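Local coordinates for substrate-binding protein (Synechococcus sp., PDB 6WPN) that probably captures a sugar or oligosaccharide in the periplasm as a solute-binding protein and presents it for uptake, at residues 29-37 and 55-67. Residues are numbered along the deposited sequence; the frame is centred on the assembly and turned at random.
Sequences TLQLWTLQL and LHPEALVRWTDLP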
loop_
_atom_site.group_PDB
_atom_site.type_symbol
_atom_site.label_atom_id
_atom_site.label_comp_id
_atom_site.label_asym_id
_atom_site.label_seq_id
_atom_site.Cartn_x
_atom_site.Cartn_y
_atom_site.Cartn_z
ATOM N N THR A 29 -10.952 18.868 -23.161
ATOM C CA THR A 29 -9.878 18.598 -22.214
ATOM C C THR A 29 -10.205 17.418 -21.301
ATOM O O THR A 29 -11.370 17.146 -21.009
ATOM C CB THR A 29 -9.570 19.831 -21.331
ATOM O OG1 THR A 29 -10.729 20.184 -20.564
ATOM C CG2 THR A 29 -9.138 21.013 -22.187
ATOM N N LEU A 30 -9.163 16.725 -20.857
ATOM C CA LEU A 30 -9.287 15.599 -19.945
ATOM C C LEU A 30 -8.884 16.033 -18.545
ATOM O O LEU A 30 -8.017 16.891 -18.368
ATOM C CB LEU A 30 -8.404 14.436 -20.401
ATOM C CG LEU A 30 -8.688 13.885 -21.797
ATOM C CD1 LEU A 30 -7.566 12.967 -22.260
ATOM C CD2 LEU A 30 -10.017 13.160 -21.822
ATOM N N GLN A 31 -9.533 15.450 -17.545
ATOM C CA GLN A 31 -9.174 15.679 -16.151
ATOM C C GLN A 31 -8.602 14.392 -15.572
ATOM O O GLN A 31 -9.273 13.353 -15.576
ATOM C CB GLN A 31 -10.362 16.176 -15.328
ATOM C CG GLN A 31 -10.867 17.554 -15.689
ATOM C CD GLN A 31 -12.089 17.942 -14.876
ATOM O OE1 GLN A 31 -12.832 17.078 -14.397
ATOM N NE2 GLN A 31 -12.297 19.241 -14.701
ATOM N N LEU A 32 -7.361 14.462 -15.098
ATOM C CA LEU A 32 -6.676 13.334 -14.481
ATOM C C LEU A 32 -6.687 13.506 -12.969
ATOM O O LEU A 32 -6.399 14.595 -12.462
ATOM C CB LEU A 32 -5.237 13.225 -14.987
ATOM C CG LEU A 32 -4.313 12.262 -14.236
ATOM C CD1 LEU A 32 -4.693 10.806 -14.490
ATOM C CD2 LEU A 32 -2.870 12.517 -14.615
ATOM N N TRP A 33 -7.042 12.439 -12.259
ATOM C CA TRP A 33 -7.106 12.429 -10.802
ATOM C C TRP A 33 -6.082 11.430 -10.281
ATOM O O TRP A 33 -6.165 10.238 -10.592
ATOM C CB TRP A 33 -8.505 12.040 -10.322
ATOM C CG TRP A 33 -9.540 13.113 -10.450
ATOM C CD1 TRP A 33 -9.483 14.226 -11.241
ATOM C CD2 TRP A 33 -10.814 13.153 -9.796
ATOM N NE1 TRP A 33 -10.633 14.967 -11.102
ATOM C CE2 TRP A 33 -11.470 14.327 -10.224
ATOM C CE3 TRP A 33 -11.462 12.313 -8.886
ATOM C CZ2 TRP A 33 -12.740 14.683 -9.772
ATOM C CZ3 TRP A 33 -12.721 12.668 -8.437
ATOM C CH2 TRP A 33 -13.348 13.842 -8.882
ATOM N N THR A 34 -5.128 11.907 -9.485
ATOM C CA THR A 34 -4.109 11.046 -8.901
ATOM C C THR A 34 -4.203 11.090 -7.382
ATOM O O THR A 34 -4.807 11.996 -6.802
ATOM C CB THR A 34 -2.691 11.446 -9.347
ATOM O OG1 THR A 34 -2.430 12.804 -8.975
ATOM C CG2 THR A 34 -2.544 11.301 -10.852
ATOM N N LEU A 35 -3.582 10.102 -6.741
ATOM C CA LEU A 35 -3.676 9.909 -5.298
ATOM C C LEU A 35 -2.339 10.202 -4.635
ATOM O O LEU A 35 -1.338 9.544 -4.939
ATOM C CB LEU A 35 -4.111 8.482 -4.971
ATOM C CG LEU A 35 -5.522 8.115 -5.405
ATOM C CD1 LEU A 35 -5.909 6.750 -4.859
ATOM C CD2 LEU A 35 -6.480 9.187 -4.941
ATOM N N GLN A 36 -2.338 11.175 -3.728
ATOM C CA GLN A 36 -1.208 11.499 -2.851
ATOM C C GLN A 36 0.117 11.502 -3.619
ATOM O O GLN A 36 1.062 10.778 -3.300
ATOM C CB GLN A 36 -1.154 10.532 -1.667
ATOM C CG GLN A 36 -2.274 10.723 -0.630
ATOM C CD GLN A 36 -2.056 11.891 0.326
ATOM O OE1 GLN A 36 -1.390 12.873 -0.003
ATOM N NE2 GLN A 36 -2.639 11.791 1.519
ATOM N N LEU A 37 0.170 12.345 -4.645
ATOM C CA LEU A 37 1.372 12.522 -5.451
ATOM C C LEU A 37 1.945 13.924 -5.283
ATOM O O LEU A 37 2.636 14.431 -6.169
ATOM C CB LEU A 37 1.067 12.258 -6.927
ATOM C CG LEU A 37 0.657 10.842 -7.331
ATOM C CD1 LEU A 37 0.250 10.790 -8.798
ATOM C CD2 LEU A 37 1.789 9.868 -7.046
ATOM N N LEU A 55 1.623 15.904 -27.710
ATOM C CA LEU A 55 1.191 14.853 -28.619
ATOM C C LEU A 55 -0.297 14.966 -28.927
ATOM O O LEU A 55 -0.719 14.731 -30.064
ATOM C CB LEU A 55 1.518 13.482 -28.024
ATOM C CG LEU A 55 3.003 13.137 -27.856
ATOM C CD1 LEU A 55 3.172 11.802 -27.141
ATOM C CD2 LEU A 55 3.744 13.140 -29.181
ATOM N N HIS A 56 -1.107 15.341 -27.943
ATOM C CA HIS A 56 -2.560 15.375 -28.097
ATOM C C HIS A 56 -3.081 16.753 -27.705
ATOM O O HIS A 56 -3.650 16.931 -26.620
ATOM C CB HIS A 56 -3.211 14.263 -27.272
ATOM C CG HIS A 56 -2.664 12.902 -27.573
ATOM N ND1 HIS A 56 -1.425 12.485 -27.136
ATOM C CD2 HIS A 56 -3.179 11.869 -28.280
ATOM C CE1 HIS A 56 -1.204 11.251 -27.555
ATOM N NE2 HIS A 56 -2.253 10.855 -28.252
ATOM N N PRO A 57 -2.912 17.753 -28.577
ATOM C CA PRO A 57 -3.492 19.077 -28.295
ATOM C C PRO A 57 -5.010 19.072 -28.240
ATOM O O PRO A 57 -5.598 19.998 -27.665
ATOM C CB PRO A 57 -2.971 19.943 -29.451
ATOM C CG PRO A 57 -2.693 18.969 -30.549
ATOM C CD PRO A 57 -2.189 17.735 -29.860
ATOM N N GLU A 58 -5.663 18.065 -28.824
ATOM C CA GLU A 58 -7.118 17.991 -28.832
ATOM C C GLU A 58 -7.699 17.501 -27.513
ATOM O O GLU A 58 -8.925 17.492 -27.362
ATOM C CB GLU A 58 -7.591 17.066 -29.958
ATOM C CG GLU A 58 -7.555 15.583 -29.600
ATOM C CD GLU A 58 -6.148 15.002 -29.585
ATOM O OE1 GLU A 58 -5.209 15.677 -30.060
ATOM O OE2 GLU A 58 -5.979 13.867 -29.093
ATOM N N ALA A 59 -6.861 17.082 -26.561
ATOM C CA ALA A 59 -7.323 16.564 -25.279
ATOM C C ALA A 59 -6.287 16.942 -24.219
ATOM O O ALA A 59 -5.586 16.097 -23.659
ATOM C CB ALA A 59 -7.551 15.051 -25.326
ATOM N N LEU A 60 -6.196 18.241 -23.941
ATOM C CA LEU A 60 -5.280 18.735 -22.924
ATOM C C LEU A 60 -5.700 18.231 -21.551
ATOM O O LEU A 60 -6.890 18.102 -21.258
ATOM C CB LEU A 60 -5.245 20.262 -22.943
ATOM C CG LEU A 60 -4.849 20.876 -24.288
ATOM C CD1 LEU A 60 -5.025 22.386 -24.269
ATOM C CD2 LEU A 60 -3.418 20.500 -24.649
ATOM N N VAL A 61 -4.716 17.928 -20.712
ATOM C CA VAL A 61 -4.962 17.333 -19.405
ATOM C C VAL A 61 -4.922 18.418 -18.340
ATOM O O VAL A 61 -3.987 19.229 -18.299
ATOM C CB VAL A 61 -3.945 16.222 -19.098
ATOM C CG1 VAL A 61 -4.040 15.799 -17.640
ATOM C CG2 VAL A 61 -4.192 15.031 -20.006
ATOM N N ARG A 62 -5.949 18.448 -17.494
ATOM C CA ARG A 62 -5.966 19.259 -16.281
ATOM C C ARG A 62 -5.853 18.305 -15.095
ATOM O O ARG A 62 -6.765 17.512 -14.837
ATOM C CB ARG A 62 -7.230 20.117 -16.197
ATOM C CG ARG A 62 -7.321 21.273 -17.206
ATOM C CD ARG A 62 -6.338 22.418 -16.895
ATOM N NE ARG A 62 -5.127 22.389 -17.718
ATOM C CZ ARG A 62 -5.053 22.876 -18.956
ATOM N NH1 ARG A 62 -6.120 23.429 -19.517
ATOM N NH2 ARG A 62 -3.914 22.813 -19.633
ATOM N N TRP A 63 -4.731 18.381 -14.387
ATOM C CA TRP A 63 -4.360 17.427 -13.351
ATOM C C TRP A 63 -4.762 17.934 -11.970
ATOM O O TRP A 63 -4.488 19.088 -11.623
ATOM C CB TRP A 63 -2.852 17.181 -13.399
ATOM C CG TRP A 63 -2.288 16.419 -12.246
ATOM C CD1 TRP A 63 -2.828 15.332 -11.629
ATOM C CD2 TRP A 63 -1.067 16.706 -11.557
ATOM N NE1 TRP A 63 -2.014 14.917 -10.605
ATOM C CE2 TRP A 63 -0.927 15.747 -10.538
ATOM C CE3 TRP A 63 -0.074 17.680 -11.709
ATOM C CZ2 TRP A 63 0.166 15.731 -9.673
ATOM C CZ3 TRP A 63 1.009 17.665 -10.851
ATOM C CH2 TRP A 63 1.122 16.698 -9.845
ATOM N N THR A 64 -5.405 17.068 -11.186
ATOM C CA THR A 64 -5.741 17.345 -9.793
ATOM C C THR A 64 -5.317 16.155 -8.943
ATOM O O THR A 64 -5.641 15.009 -9.273
ATOM C CB THR A 64 -7.240 17.620 -9.600
ATOM O OG1 THR A 64 -7.986 16.424 -9.858
ATOM C CG2 THR A 64 -7.721 18.724 -10.538
ATOM N N ASP A 65 -4.569 16.418 -7.874
ATOM C CA ASP A 65 -4.098 15.380 -6.962
ATOM C C ASP A 65 -4.852 15.479 -5.638
ATOM O O ASP A 65 -4.954 16.566 -5.060
ATOM C CB ASP A 65 -2.590 15.514 -6.741
ATOM C CG ASP A 65 -2.016 14.387 -5.910
ATOM O OD1 ASP A 65 -2.145 13.216 -6.328
ATOM O OD2 ASP A 65 -1.426 14.675 -4.844
ATOM N N LEU A 66 -5.372 14.352 -5.162
ATOM C CA LEU A 66 -6.232 14.278 -3.991
ATOM C C LEU A 66 -5.742 13.209 -3.027
ATOM O O LEU A 66 -5.010 12.295 -3.420
ATOM C CB LEU A 66 -7.693 13.990 -4.374
ATOM C CG LEU A 66 -8.643 15.120 -4.770
ATOM C CD1 LEU A 66 -8.174 15.741 -6.071
ATOM C CD2 LEU A 66 -10.064 14.605 -4.928
ATOM N N PRO A 67 -6.123 13.301 -1.739
ATOM C CA PRO A 67 -5.804 12.248 -0.770
ATOM C C PRO A 67 -6.893 11.178 -0.683
ATOM O O PRO A 67 -7.043 10.557 0.371
ATOM C CB PRO A 67 -5.704 13.018 0.544
ATOM C CG PRO A 67 -6.708 14.106 0.379
ATOM C CD PRO A 67 -6.686 14.493 -1.079
#
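The hydroxyl OG1 of Thr34 is gripped from two directions. It accepts the N-H of Trp63, whose NE1 lies 2.7 Å from OG1 with an N-H...O angle of 178°, and it donates its own O-H to Asp65 OD1, also 2.7 Å away. The hydroxyl sits in the indole plane, at the nitrogen edge, and approaches OD1 on the anti side, somewhat out of the carboxylate plane. The indole owes this reach to a CG anti to the backbone N (chi1 169°), which lays the ring across the threonine side chain at nearly a right angle. Meanwhile Asp65 OD2 accepts the backbone N-H of Leu37 at 2.8 Å on its syn side, so the carboxylate bridges the strand and the turn after it. With an alanine in place of Asp65, the Thr34 hydroxyl would probably lose its acceptor and the Leu37 amide its carboxylate partner, leaving the turn freer to shift.

These side chains sit on a parallel pair of strands, 30-35 and 61-66, in which every second residue of the first, Leu30, Leu32 and Thr34, bonds through N and O to the residues on either side of its partner: Leu30 O receives Arg62 N at 2.7 Å. On the face carrying Thr34, Leu32 CB packs against Val61 CG1 at 3.9 Å, and helix 42-55, which links the strands in a beta-alpha-beta crossover, covers Leu32 and Val61 together with helix 311-321. The other face carries Trp33, with Thr64 OG1 3.0 Å from its CD1 and the two side chains pointing the same way; helix 72-80 covers that indole. Indole N-H to hydroxyl to carboxylate is one directed series, and the Leu37 amide donates to the same carboxylate, which probably steadies the chain where it leaves strand 30-35.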